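PDB 5YVD: Nsp15 from Middle East respiratory syndrome-related coronavirus, which cleaves RNA internally, as a probably uridylate-specific endoribonuclease of the coronavirus replicase, and assembles as a hexamer. Local coordinates for the interface of chains A and B and the interface of chains A and C. Residues are numbered along the deposited sequence; one frame, centred on the assembly and turned at random. Chains: chain A/B/C, Nsp15.

Contacts 1, 2 and 3 are patches of the A–B interface, which is not an exact two-fold and so fits packing within a trimer; contact 4 belongs to the two-fold A–C interface, as between trimers. Contact 1 lies between contacts 2 and 3, about 19 and 14 Å from them between C-alpha centres; contact 4 is about 26 Å from contact 2. Strand 273-279 brings A:Phe276 to contact 1 and leads into the loop of contact 3; helix 51-59 serves contacts 1 and 4, and strand 38-44 contacts 2 and 4, through B:Asp39 and A:Asp39, so N-terminal elements help build both kinds of interface.

Contact 1: the interface of chains A and B. Residues chain A 261, 263, 265, 276; chain B 58, 61, 88, 157.
Strand 260-263 of the endoribonuclease region brings the carboxylate of A:Glu263 against B:Tyr58, on helix 51-59 of the neighbouring subunit's N-terminal oligomerisation domain. The two side chains meet tip to tip: the phenol OH of B:Tyr58 donates to OE2 of A:Glu263 on its anti side, 33° out of the carboxylate plane. The modelled OH to OE2 separation, 2.4 Å, is too short to carry weight at 2.7 Å resolution. NH1 of B:Arg61 comes up to the carboxylate in a long salt bridge, 3.5 Å from OE1 and hardly farther from OE2, the two planes 56° apart. The same NH1 lies over one face of the A:Phe276 ring, 4.1 Å from its centroid, as a cation-pi contact displaced toward the rim. Within chain B, NE of B:Arg61 donates to the backbone O of B:Tyr58 at 2.9 Å, which helps to fix the guanidinium between acid and ring. Nearby positive charge would be expected to favour an ionised carboxylate. The bent chain of A:Met265, turned at both chi2 and chi3, puts its methyl CE 3.6 Å from CE1 of B:Tyr58. A water bonds to OE1 of A:Glu263 at 2.6 Å and to the backbone O of B:Asn157 at 2.9 Å.

Contact 2: the interface of chains A and B. Residues chain A 90, 92-93, 266-267; chain B 38-40.
A:Arg90, in a loop of the Nsp15 middle domain, crosses B:Asn38 and B:Ile40 of strand 38-44, in the N-terminal oligomerisation domain, at about a right angle to each. Its chain bends at chi3 (-67°), which swings the guanidinium over toward B:Asn38 and leaves CD to meet CD1 of B:Ile40 at 3.6 Å. The guanidinium and the B:Asn38 amide planes are turned 44° apart, so the two flat groups do not stack. NH2 of A:Arg90 and OD1 of B:Asn38 stay 3.4 Å apart, and no direct polar bond spans the patch. A water makes the connection: it bonds NH1 of A:Arg90 and the backbone O of A:Ile93 on one side, and on the other OD1 of B:Asn38, at 2.7 Å, and the backbone N of B:Asp39. The guanidinium is steadied within its own chain by NH2, which donates to the backbone O of A:Ile93 at 2.6 Å, coming from above the carbonyl plane, 58° out of it. Around the ends of this bridge, ND2 of A:Asn92 is 3.6 Å from the backbone O of B:Asp39. The methyl CG2 of B:Ile40, anti to its backbone N, branches to the side of the CD1 arm and lies 3.8 Å from the backbone O of A:Lys267.

Contact 3: the interface of chains A and B. Residues chain A 279-281, 283; chain B 159-161, 167.
A:Thr280 meets B:Ile161 and B:Ala159 in an apolar patch where no N or O of one subunit lies within bonding reach of the other. The side chains of A:Thr280 and B:Ile161 cross at about a right angle, and the tip methyl CD1 of B:Ile161 comes up against the threonine backbone, 3.6 Å from CA and 3.4 Å from the carbonyl O. Beside it, the methyl CG2 of A:Thr280 touches CB of B:Ala159 at 3.7 Å. The threonine rotamer presents that methyl: CG2 is anti to the carbonyl carbon, while OG1 takes the position between the backbone N and the carbonyl carbon (chi1 57°). Farther along, CG2 of B:Val167 makes a looser contact, 4.0 Å from CB of A:Ala283. In the second shell A:Glu279 folds its carboxylate back on the turn. Its OE1 accepts from the backbone N of A:Asn281 at 2.6 Å, the donor standing 49° out of the carboxylate plane, which helps to hold the peptide bearing the A:Thr280 carbonyl. Strand 273-279 of the endoribonuclease region ends at A:Glu279, and the turn that follows it packs on strand 159-162 and the loop holding B:Val167, both in the middle domain of the partner.

Contact 4: the interface of chains A and C. Residues chain A 24-27, 39; chain C 50-53, 104.
Strand 24-27 of chain A runs extended past the start of helix 51-59 of chain C, so that the backbone O of A:Val24 and the backbone N of A:Val26, which flank A:Ala25, both meet C:Asn52. The contact belongs to the N-terminal oligomerisation domain of Nsp15, to which C:Tyr104 of the middle domain adds. The carboxamide of C:Asn52 pairs with the strand edge much as a neighbouring strand would, though both donors stand above the carbonyl planes they meet. ND2 donates to the backbone O of A:Val24 at 2.7 Å, that oxygen lying in the amide plane, and OD1 accepts from the backbone N of A:Val26 at 2.8 Å, nearly straight at 170° at H. CG of C:Asn52 sits between its own backbone N and carbonyl carbon (chi1 61°), carrying the amide to the strand. One residue earlier, the backbone N of C:Thr51 reaches the backbone O of A:Val26 through a water, 2.9 Å from that N and 3.0 Å from that O. A:Ala25 turns to the opposite side from A:Val26 and fits its CB between CG of C:Pro50, at 3.4 Å, and CE2 of C:Tyr104, at 3.7 Å. CG2 of A:Val27 is 4.0 Å from CG of C:Pro50. The hydroxyl OH of C:Tyr104 lies over a face of the A:Asp39 carboxylate, 3.4 Å from OD1, ring and carboxylate planes 9° apart and side chains crossing at about a right angle.

Contact 1: the interface of chains A and B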
ATOM      1  N   ILE A 261      32.910   0.098   7.517  1.00 47.97           N
ATOM      2  CA  ILE A 261      31.473   0.134   7.249  1.00 49.45           C
ATOM      3  C   ILE A 261      30.860   1.384   7.853  1.00 49.99           C
ATOM      4  O   ILE A 261      31.045   1.663   9.047  1.00 48.47           O
ATOM      5  CB  ILE A 261      30.741  -1.020   7.937  1.00 56.06           C
ATOM      6  CG1 ILE A 261      31.090  -2.337   7.276  1.00 59.41           C
ATOM      7  CG2 ILE A 261      29.222  -0.812   7.874  1.00 61.00           C
ATOM      8  CD1 ILE A 261      30.153  -3.465   7.685  1.00 64.07           C
ATOM      9  N   GLU A 263      27.184   3.945   8.076  1.00 47.62           N
ATOM     10  CA  GLU A 263      25.742   3.965   8.069  1.00 50.63           C
ATOM     11  C   GLU A 263      25.456   5.425   8.407  1.00 47.94           C
ATOM     12  O   GLU A 263      25.901   5.917   9.459  1.00 51.07           O
ATOM     13  CB  GLU A 263      25.234   3.047   9.193  1.00 55.94           C
ATOM     14  CG  GLU A 263      24.233   1.949   8.834  1.00 60.48           C
ATOM     15  CD  GLU A 263      23.832   1.055  10.047  1.00 64.19           C
ATOM     16  OE1 GLU A 263      24.695   0.696  10.920  1.00 53.99           O
ATOM     17  OE2 GLU A 263      22.628   0.691  10.119  1.00 57.82           O
ATOM     18  N   MET A 265      22.489   7.792   9.234  1.00 37.83           N
ATOM     19  CA  MET A 265      21.094   7.713   9.631  1.00 43.99           C
ATOM     20  C   MET A 265      20.228   8.739   8.898  1.00 47.57           C
ATOM     21  O   MET A 265      19.113   8.406   8.492  1.00 55.39           O
ATOM     22  CB  MET A 265      20.956   7.875  11.149  1.00 45.43           C
ATOM     23  CG  MET A 265      21.775   6.883  11.991  1.00 50.32           C
ATOM     24  SD  MET A 265      21.833   5.124  11.488  1.00 55.17           S
ATOM     25  CE  MET A 265      20.168   4.557  11.799  1.00 55.36           C
ATOM     26  N   PHE A 276      27.730   6.270  11.637  1.00 44.80           N
ATOM     27  CA  PHE A 276      27.813   5.144  12.545  1.00 46.68           C
ATOM     28  C   PHE A 276      28.905   4.254  11.952  1.00 47.11           C
ATOM     29  O   PHE A 276      28.651   3.529  10.997  1.00 52.05           O
ATOM     30  CB  PHE A 276      26.461   4.450  12.525  1.00 46.96           C
ATOM     31  CG  PHE A 276      26.319   3.323  13.490  1.00 48.67           C
ATOM     32  CD1 PHE A 276      25.503   3.460  14.609  1.00 50.10           C
ATOM     33  CD2 PHE A 276      26.914   2.098  13.248  1.00 53.22           C
ATOM     34  CE1 PHE A 276      25.322   2.409  15.494  1.00 50.40           C
ATOM     35  CE2 PHE A 276      26.731   1.042  14.138  1.00 56.79           C
ATOM     36  CZ  PHE A 276      25.941   1.203  15.266  1.00 50.97           C
TER
ATOM     37  N   TYR B  58      14.914  -2.370  14.803  1.00 34.71           N
ATOM     38  CA  TYR B  58      16.117  -1.810  14.210  1.00 34.22           C
ATOM     39  C   TYR B  58      16.870  -0.883  15.171  1.00 36.49           C
ATOM     40  O   TYR B  58      18.046  -1.092  15.438  1.00 35.73           O
ATOM     41  CB  TYR B  58      15.785  -1.056  12.938  1.00 32.78           C
ATOM     42  CG  TYR B  58      16.984  -0.399  12.337  1.00 33.00           C
ATOM     43  CD1 TYR B  58      17.074   0.996  12.235  1.00 33.59           C
ATOM     44  CD2 TYR B  58      18.044  -1.159  11.898  1.00 32.43           C
ATOM     45  CE1 TYR B  58      18.188   1.599  11.700  1.00 31.91           C
ATOM     46  CE2 TYR B  58      19.163  -0.567  11.364  1.00 32.51           C
ATOM     47  CZ  TYR B  58      19.228   0.800  11.270  1.00 32.11           C
ATOM     48  OH  TYR B  58      20.349   1.338  10.717  1.00 34.44           O
ATOM     49  N   ARG B  61      18.426  -2.590  18.017  1.00 40.81           N
ATOM     50  CA  ARG B  61      19.377  -3.628  17.665  1.00 37.42           C
ATOM     51  C   ARG B  61      20.503  -3.645  18.637  1.00 36.41           C
ATOM     52  O   ARG B  61      20.890  -2.627  19.125  1.00 39.07           O
ATOM     53  CB  ARG B  61      19.896  -3.411  16.252  1.00 37.62           C
ATOM     54  CG  ARG B  61      21.225  -2.707  16.140  1.00 38.36           C
ATOM     55  CD  ARG B  61      21.440  -2.103  14.768  1.00 39.76           C
ATOM     56  NE  ARG B  61      20.827  -0.802  14.720  1.00 44.26           N
ATOM     57  CZ  ARG B  61      21.384   0.287  14.230  1.00 48.71           C
ATOM     58  NH1 ARG B  61      22.571   0.264  13.689  1.00 47.78           N
ATOM     59  NH2 ARG B  61      20.723   1.409  14.278  1.00 55.84           N
ATOM     60  N   TYR B  88      21.790  -7.651   8.788  1.00 36.06           N
ATOM     61  CA  TYR B  88      21.934  -6.514   7.890  1.00 36.65           C
ATOM     62  C   TYR B  88      21.770  -6.904   6.425  1.00 37.95           C
ATOM     63  O   TYR B  88      21.360  -6.099   5.598  1.00 42.28           O
ATOM     64  CB  TYR B  88      23.279  -5.814   8.089  1.00 34.31           C
ATOM     65  CG  TYR B  88      23.420  -5.036   9.381  1.00 33.72           C
ATOM     66  CD1 TYR B  88      23.470  -5.686  10.607  1.00 34.21           C
ATOM     67  CD2 TYR B  88      23.535  -3.655   9.382  1.00 32.42           C
ATOM     68  CE1 TYR B  88      23.621  -4.978  11.793  1.00 33.79           C
ATOM     69  CE2 TYR B  88      23.678  -2.940  10.570  1.00 31.85           C
ATOM     70  CZ  TYR B  88      23.732  -3.608  11.779  1.00 32.31           C
ATOM     71  OH  TYR B  88      23.884  -2.923  12.989  1.00 31.37           O
ATOM     72  N   ASN B 157      27.807  -5.666  13.461  1.00 39.86           N
ATOM     73  CA  ASN B 157      27.250  -4.569  12.661  1.00 40.11           C
ATOM     74  C   ASN B 157      27.196  -4.849  11.128  1.00 40.53           C
ATOM     75  O   ASN B 157      27.437  -3.955  10.322  1.00 44.21           O
ATOM     76  CB  ASN B 157      28.035  -3.272  12.918  1.00 38.93           C
ATOM     77  CG  ASN B 157      27.966  -2.797  14.366  1.00 39.93           C
ATOM     78  OD1 ASN B 157      27.073  -3.170  15.136  1.00 44.06           O
ATOM     79  ND2 ASN B 157      28.917  -1.951  14.742  1.00 39.50           N
TER
HETATM   80  O   HOH W   1      26.439  -1.223  10.492  1.00 38.97           O

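Contact 2: the interface of chains A and B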
ATOM      1  N   ARG A  90      18.594  12.100  -2.440  1.00 35.23           N
ATOM      2  CA  ARG A  90      17.373  11.765  -1.674  1.00 36.58           C
ATOM      3  C   ARG A  90      16.250  11.315  -2.577  1.00 36.66           C
ATOM      4  O   ARG A  90      15.354  10.632  -2.114  1.00 37.54           O
ATOM      5  CB  ARG A  90      16.865  12.941  -0.825  1.00 35.88           C
ATOM      6  CG  ARG A  90      17.881  13.501   0.139  1.00 36.77           C
ATOM      7  CD  ARG A  90      17.244  14.499   1.078  1.00 39.27           C
ATOM      8  NE  ARG A  90      16.810  15.709   0.371  1.00 42.04           N
ATOM      9  CZ  ARG A  90      15.571  16.198   0.320  1.00 39.52           C
ATOM     10  NH1 ARG A  90      14.553  15.614   0.938  1.00 40.80           N
ATOM     11  NH2 ARG A  90      15.358  17.309  -0.352  1.00 41.08           N
ATOM     12  N   ASN A  92      14.086  13.399  -3.865  1.00 39.35           N
ATOM     13  CA  ASN A  92      13.035  14.239  -3.337  1.00 39.26           C
ATOM     14  C   ASN A  92      13.374  15.642  -3.771  1.00 39.42           C
ATOM     15  O   ASN A  92      14.389  15.897  -4.413  1.00 41.65           O
ATOM     16  CB  ASN A  92      12.955  14.121  -1.780  1.00 38.07           C
ATOM     17  CG  ASN A  92      11.575  14.519  -1.192  1.00 36.72           C
ATOM     18  OD1 ASN A  92      10.917  15.435  -1.664  1.00 37.12           O
ATOM     19  ND2 ASN A  92      11.158  13.832  -0.149  1.00 37.38           N
ATOM     20  N   ILE A  93      12.516  16.557  -3.379  1.00 44.49           N
ATOM     21  CA  ILE A  93      12.644  17.953  -3.701  1.00 44.21           C
ATOM     22  C   ILE A  93      13.197  18.701  -2.498  1.00 42.49           C
ATOM     23  O   ILE A  93      13.155  18.200  -1.366  1.00 40.00           O
ATOM     24  CB  ILE A  93      11.259  18.453  -4.124  1.00 44.69           C
ATOM     25  CG1 ILE A  93      11.365  19.161  -5.439  1.00 48.91           C
ATOM     26  CG2 ILE A  93      10.572  19.337  -3.092  1.00 45.22           C
ATOM     27  CD1 ILE A  93      10.028  19.197  -6.107  1.00 52.78           C
ATOM     28  N   LEU A 266      20.775   9.947   8.690  1.00 47.45           N
ATOM     29  CA  LEU A 266      20.055  11.103   8.153  1.00 46.92           C
ATOM     30  C   LEU A 266      20.768  11.711   6.959  1.00 43.20           C
ATOM     31  O   LEU A 266      21.729  12.442   7.118  1.00 41.51           O
ATOM     32  CB  LEU A 266      19.929  12.159   9.244  1.00 53.10           C
ATOM     33  CG  LEU A 266      18.609  12.918   9.185  1.00 59.38           C
ATOM     34  CD1 LEU A 266      17.480  12.045   9.738  1.00 59.07           C
ATOM     35  CD2 LEU A 266      18.710  14.233   9.946  1.00 58.89           C
ATOM     36  N   LYS A 267      20.283  11.418   5.760  1.00 44.61           N
ATOM     37  CA  LYS A 267      21.036  11.694   4.542  1.00 47.46           C
ATOM     38  C   LYS A 267      20.663  13.014   3.903  1.00 47.50           C
ATOM     39  O   LYS A 267      19.515  13.437   3.965  1.00 52.06           O
ATOM     40  CB  LYS A 267      20.855  10.559   3.515  1.00 50.58           C
ATOM     41  CG  LYS A 267      21.442   9.240   3.990  1.00 54.45           C
ATOM     42  CD  LYS A 267      21.633   8.195   2.892  1.00 56.09           C
ATOM     43  CE  LYS A 267      21.720   6.797   3.526  1.00 60.37           C
ATOM     44  NZ  LYS A 267      20.395   6.347   4.086  1.00 65.61           N
TER
ATOM     45  N   ASN B  38      12.762  20.018   5.126  1.00 53.32           N
ATOM     46  CA  ASN B  38      12.644  18.768   4.352  1.00 51.53           C
ATOM     47  C   ASN B  38      12.092  17.587   5.129  1.00 47.15           C
ATOM     48  O   ASN B  38      12.215  17.541   6.333  1.00 46.66           O
ATOM     49  CB  ASN B  38      14.007  18.377   3.781  1.00 49.71           C
ATOM     50  CG  ASN B  38      14.422  19.276   2.642  1.00 51.86           C
ATOM     51  OD1 ASN B  38      13.675  19.444   1.684  1.00 55.69           O
ATOM     52  ND2 ASN B  38      15.600  19.876   2.745  1.00 52.86           N
ATOM     53  N   ASP B  39      11.490  16.640   4.410  1.00 42.83           N
ATOM     54  CA  ASP B  39      11.159  15.346   4.942  1.00 41.92           C
ATOM     55  C   ASP B  39      12.182  14.337   4.486  1.00 42.77           C
ATOM     56  O   ASP B  39      12.238  14.014   3.290  1.00 48.06           O
ATOM     57  CB  ASP B  39       9.815  14.904   4.420  1.00 46.70           C
ATOM     58  CG  ASP B  39       8.693  15.760   4.927  1.00 50.41           C
ATOM     59  OD1 ASP B  39       8.685  16.116   6.135  1.00 55.34           O
ATOM     60  OD2 ASP B  39       7.810  16.060   4.102  1.00 49.15           O
ATOM     61  N   ILE B  40      12.974  13.837   5.439  1.00 39.08           N
ATOM     62  CA  ILE B  40      14.022  12.852   5.197  1.00 37.49           C
ATOM     63  C   ILE B  40      13.620  11.438   5.612  1.00 38.28           C
ATOM     64  O   ILE B  40      13.207  11.199   6.752  1.00 39.49           O
ATOM     65  CB  ILE B  40      15.289  13.151   6.022  1.00 37.76           C
ATOM     66  CG1 ILE B  40      15.721  14.610   5.860  1.00 36.40           C
ATOM     67  CG2 ILE B  40      16.404  12.157   5.674  1.00 37.16           C
ATOM     68  CD1 ILE B  40      15.942  15.007   4.427  1.00 37.69           C
TER
HETATM   69  O   HOH W   2      12.007  17.289   1.393  1.00 31.09           O

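Contact 3: the interface of chains A and B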
ATOM      1  N   GLU A 279      35.148  -0.406  12.245  1.00 44.17           N
ATOM      2  CA  GLU A 279      36.374  -0.858  11.571  1.00 42.88           C
ATOM      3  C   GLU A 279      36.394  -2.373  11.679  1.00 42.38           C
ATOM      4  O   GLU A 279      36.191  -2.925  12.765  1.00 38.74           O
ATOM      5  CB  GLU A 279      37.604  -0.250  12.229  1.00 42.94           C
ATOM      6  CG  GLU A 279      38.851  -0.230  11.360  1.00 46.35           C
ATOM      7  CD  GLU A 279      39.710  -1.491  11.432  1.00 48.30           C
ATOM      8  OE1 GLU A 279      39.378  -2.467  12.152  1.00 48.86           O
ATOM      9  OE2 GLU A 279      40.748  -1.508  10.739  1.00 49.27           O
ATOM     10  N   THR A 280      36.644  -3.045  10.560  1.00 42.81           N
ATOM     11  CA  THR A 280      36.402  -4.497  10.473  1.00 43.48           C
ATOM     12  C   THR A 280      37.605  -5.403  10.836  1.00 45.96           C
ATOM     13  O   THR A 280      37.495  -6.640  10.794  1.00 46.45           O
ATOM     14  CB  THR A 280      35.807  -4.866   9.094  1.00 43.44           C
ATOM     15  OG1 THR A 280      36.676  -4.428   8.031  1.00 42.02           O
ATOM     16  CG2 THR A 280      34.435  -4.210   8.930  1.00 41.23           C
ATOM     17  N   ASN A 281      38.737  -4.810  11.224  1.00 43.23           N
ATOM     18  CA  ASN A 281      39.788  -5.591  11.856  1.00 42.63           C
ATOM     19  C   ASN A 281      39.686  -5.541  13.365  1.00 43.61           C
ATOM     20  O   ASN A 281      39.819  -6.547  14.045  1.00 45.88           O
ATOM     21  CB  ASN A 281      41.165  -5.085  11.470  1.00 45.41           C
ATOM     22  CG  ASN A 281      41.438  -5.204   9.998  1.00 44.46           C
ATOM     23  OD1 ASN A 281      41.054  -6.174   9.345  1.00 46.41           O
ATOM     24  ND2 ASN A 281      42.102  -4.205   9.460  1.00 44.77           N
ATOM     25  N   ALA A 283      37.165  -4.097  15.211  1.00 39.37           N
ATOM     26  CA  ALA A 283      35.825  -3.983  15.732  1.00 40.49           C
ATOM     27  C   ALA A 283      35.591  -2.661  16.472  1.00 38.12           C
ATOM     28  O   ALA A 283      34.609  -2.516  17.183  1.00 37.37           O
ATOM     29  CB  ALA A 283      35.508  -5.177  16.622  1.00 42.65           C
TER
ATOM     30  N   ALA B 159      29.242  -7.008   9.462  1.00 41.87           N
ATOM     31  CA  ALA B 159      30.520  -7.599   8.991  1.00 42.94           C
ATOM     32  C   ALA B 159      30.917  -8.887   9.672  1.00 39.43           C
ATOM     33  O   ALA B 159      30.508  -9.166  10.800  1.00 36.04           O
ATOM     34  CB  ALA B 159      31.669  -6.607   9.167  1.00 45.34           C
ATOM     35  N   ILE B 160      31.753  -9.652   8.976  1.00 41.51           N
ATOM     36  CA  ILE B 160      32.446 -10.780   9.590  1.00 41.94           C
ATOM     37  C   ILE B 160      33.759 -10.251  10.091  1.00 41.73           C
ATOM     38  O   ILE B 160      34.462  -9.516   9.401  1.00 43.74           O
ATOM     39  CB  ILE B 160      32.666 -11.985   8.661  1.00 42.10           C
ATOM     40  CG1 ILE B 160      31.447 -12.922   8.646  1.00 44.77           C
ATOM     41  CG2 ILE B 160      33.806 -12.861   9.176  1.00 43.12           C
ATOM     42  CD1 ILE B 160      30.102 -12.262   8.581  1.00 46.68           C
ATOM     43  N   ILE B 161      34.072 -10.649  11.314  1.00 44.03           N
ATOM     44  CA  ILE B 161      35.196 -10.125  12.059  1.00 43.35           C
ATOM     45  C   ILE B 161      36.057 -11.350  12.497  1.00 38.96           C
ATOM     46  O   ILE B 161      35.523 -12.367  12.934  1.00 33.07           O
ATOM     47  CB  ILE B 161      34.613  -9.212  13.180  1.00 47.15           C
ATOM     48  CG1 ILE B 161      35.165  -7.803  13.058  1.00 54.25           C
ATOM     49  CG2 ILE B 161      34.764  -9.755  14.599  1.00 48.36           C
ATOM     50  CD1 ILE B 161      34.374  -6.944  12.092  1.00 56.63           C
ATOM     51  N   VAL B 167      41.550  -7.303  18.129  1.00 43.49           N
ATOM     52  CA  VAL B 167      40.077  -7.190  18.106  1.00 44.22           C
ATOM     53  C   VAL B 167      39.463  -6.698  19.438  1.00 42.01           C
ATOM     54  O   VAL B 167      39.802  -7.197  20.489  1.00 44.21           O
ATOM     55  CB  VAL B 167      39.429  -8.507  17.654  1.00 45.65           C
ATOM     56  CG1 VAL B 167      39.307  -9.507  18.805  1.00 47.95           C
ATOM     57  CG2 VAL B 167      38.076  -8.221  17.043  1.00 46.15           C
TER

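Contact 4: the interface of chains A and C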
ATOM      1  N   VAL A  24      -0.841   6.139 -18.798  1.00 40.25           N
ATOM      2  CA  VAL A  24      -0.123   6.059 -17.527  1.00 38.52           C
ATOM      3  C   VAL A  24      -0.943   5.269 -16.499  1.00 38.22           C
ATOM      4  O   VAL A  24      -2.143   5.507 -16.359  1.00 39.91           O
ATOM      5  CB  VAL A  24       0.100   7.475 -16.947  1.00 39.81           C
ATOM      6  CG1 VAL A  24       0.711   7.425 -15.556  1.00 42.13           C
ATOM      7  CG2 VAL A  24       0.992   8.299 -17.863  1.00 42.70           C
ATOM      8  N   ALA A  25      -0.302   4.350 -15.781  1.00 36.73           N
ATOM      9  CA  ALA A  25      -0.855   3.808 -14.517  1.00 36.90           C
ATOM     10  C   ALA A  25      -0.121   4.325 -13.296  1.00 33.26           C
ATOM     11  O   ALA A  25       1.082   4.425 -13.305  1.00 35.11           O
ATOM     12  CB  ALA A  25      -0.807   2.288 -14.526  1.00 36.28           C
ATOM     13  N   VAL A  26      -0.849   4.654 -12.248  1.00 36.60           N
ATOM     14  CA  VAL A  26      -0.239   4.974 -10.938  1.00 41.85           C
ATOM     15  C   VAL A  26      -0.488   3.835  -9.952  1.00 41.38           C
ATOM     16  O   VAL A  26      -1.606   3.646  -9.482  1.00 42.60           O
ATOM     17  CB  VAL A  26      -0.811   6.253 -10.292  1.00 43.86           C
ATOM     18  CG1 VAL A  26      -0.072   6.579  -8.999  1.00 44.03           C
ATOM     19  CG2 VAL A  26      -0.732   7.428 -11.255  1.00 46.22           C
ATOM     20  N   VAL A  27       0.563   3.100  -9.623  1.00 39.52           N
ATOM     21  CA  VAL A  27       0.418   1.900  -8.859  1.00 39.48           C
ATOM     22  C   VAL A  27       1.260   2.036  -7.615  1.00 38.38           C
ATOM     23  O   VAL A  27       2.469   1.810  -7.641  1.00 36.76           O
ATOM     24  CB  VAL A  27       0.861   0.653  -9.668  1.00 44.03           C
ATOM     25  CG1 VAL A  27       0.401  -0.620  -8.958  1.00 45.07           C
ATOM     26  CG2 VAL A  27       0.343   0.701 -11.108  1.00 41.66           C
ATOM     27  N   ASP A  39       4.377  -2.792 -20.035  1.00 42.83           N
ATOM     28  CA  ASP A  39       4.267  -1.744 -19.058  1.00 41.92           C
ATOM     29  C   ASP A  39       5.621  -1.480 -18.447  1.00 42.77           C
ATOM     30  O   ASP A  39       6.143  -2.334 -17.715  1.00 48.06           O
ATOM     31  CB  ASP A  39       3.339  -2.169 -17.949  1.00 46.70           C
ATOM     32  CG  ASP A  39       1.923  -2.329 -18.415  1.00 50.41           C
ATOM     33  OD1 ASP A  39       1.431  -1.474 -19.199  1.00 55.34           O
ATOM     34  OD2 ASP A  39       1.303  -3.314 -17.974  1.00 49.15           O
TER
ATOM     35  N   PRO C  50      -5.174  -0.014 -11.988  1.00 36.28           N
ATOM     36  CA  PRO C  50      -4.557   1.132 -11.348  1.00 34.89           C
ATOM     37  C   PRO C  50      -5.586   2.188 -11.007  1.00 36.54           C
ATOM     38  O   PRO C  50      -6.443   2.512 -11.849  1.00 33.09           O
ATOM     39  CB  PRO C  50      -3.594   1.623 -12.401  1.00 33.68           C
ATOM     40  CG  PRO C  50      -3.167   0.344 -13.059  1.00 34.12           C
ATOM     41  CD  PRO C  50      -4.460  -0.396 -13.212  1.00 35.08           C
ATOM     42  N   THR C  51      -5.488   2.706  -9.776  1.00 35.28           N
ATOM     43  CA  THR C  51      -6.475   3.619  -9.242  1.00 36.05           C
ATOM     44  C   THR C  51      -6.863   4.728 -10.229  1.00 34.46           C
ATOM     45  O   THR C  51      -8.020   5.114 -10.292  1.00 33.86           O
ATOM     46  CB  THR C  51      -6.024   4.239  -7.897  1.00 37.77           C
ATOM     47  OG1 THR C  51      -5.923   3.229  -6.897  1.00 37.67           O
ATOM     48  CG2 THR C  51      -7.046   5.264  -7.394  1.00 39.30           C
ATOM     49  N   ASN C  52      -5.910   5.249 -10.983  1.00 35.47           N
ATOM     50  CA  ASN C  52      -6.217   6.345 -11.918  1.00 37.48           C
ATOM     51  C   ASN C  52      -7.057   5.871 -13.101  1.00 36.72           C
ATOM     52  O   ASN C  52      -7.901   6.605 -13.617  1.00 36.42           O
ATOM     53  CB  ASN C  52      -4.940   7.035 -12.405  1.00 36.39           C
ATOM     54  CG  ASN C  52      -4.019   6.094 -13.153  1.00 37.33           C
ATOM     55  OD1 ASN C  52      -3.616   5.053 -12.634  1.00 32.09           O
ATOM     56  ND2 ASN C  52      -3.668   6.467 -14.384  1.00 39.93           N
ATOM     57  N   ILE C  53      -6.849   4.620 -13.489  1.00 36.89           N
ATOM     58  CA  ILE C  53      -7.556   4.030 -14.616  1.00 36.96           C
ATOM     59  C   ILE C  53      -8.986   3.627 -14.251  1.00 36.19           C
ATOM     60  O   ILE C  53      -9.913   3.887 -15.002  1.00 34.61           O
ATOM     61  CB  ILE C  53      -6.815   2.799 -15.107  1.00 37.06           C
ATOM     62  CG1 ILE C  53      -5.411   3.184 -15.510  1.00 40.03           C
ATOM     63  CG2 ILE C  53      -7.539   2.191 -16.280  1.00 39.50           C
ATOM     64  CD1 ILE C  53      -5.351   4.142 -16.683  1.00 40.75           C
ATOM     65  N   TYR C 104      -5.131   3.049 -21.818  1.00 35.59           N
ATOM     66  CA  TYR C 104      -4.349   2.093 -21.066  1.00 35.47           C
ATOM     67  C   TYR C 104      -4.940   0.691 -21.132  1.00 34.64           C
ATOM     68  O   TYR C 104      -4.219  -0.293 -21.130  1.00 33.12           O
ATOM     69  CB  TYR C 104      -4.192   2.566 -19.606  1.00 36.60           C
ATOM     70  CG  TYR C 104      -3.245   1.702 -18.822  1.00 36.43           C
ATOM     71  CD1 TYR C 104      -3.711   0.569 -18.184  1.00 33.89           C
ATOM     72  CD2 TYR C 104      -1.873   1.992 -18.753  1.00 36.27           C
ATOM     73  CE1 TYR C 104      -2.862  -0.236 -17.486  1.00 33.69           C
ATOM     74  CE2 TYR C 104      -1.010   1.164 -18.053  1.00 33.84           C
ATOM     75  CZ  TYR C 104      -1.526   0.060 -17.426  1.00 32.49           C
ATOM     76  OH  TYR C 104      -0.749  -0.784 -16.691  1.00 34.00           O
TER
HETATM   77  O   HOH W   3      -3.243   1.422  -8.399  1.00 35.83           O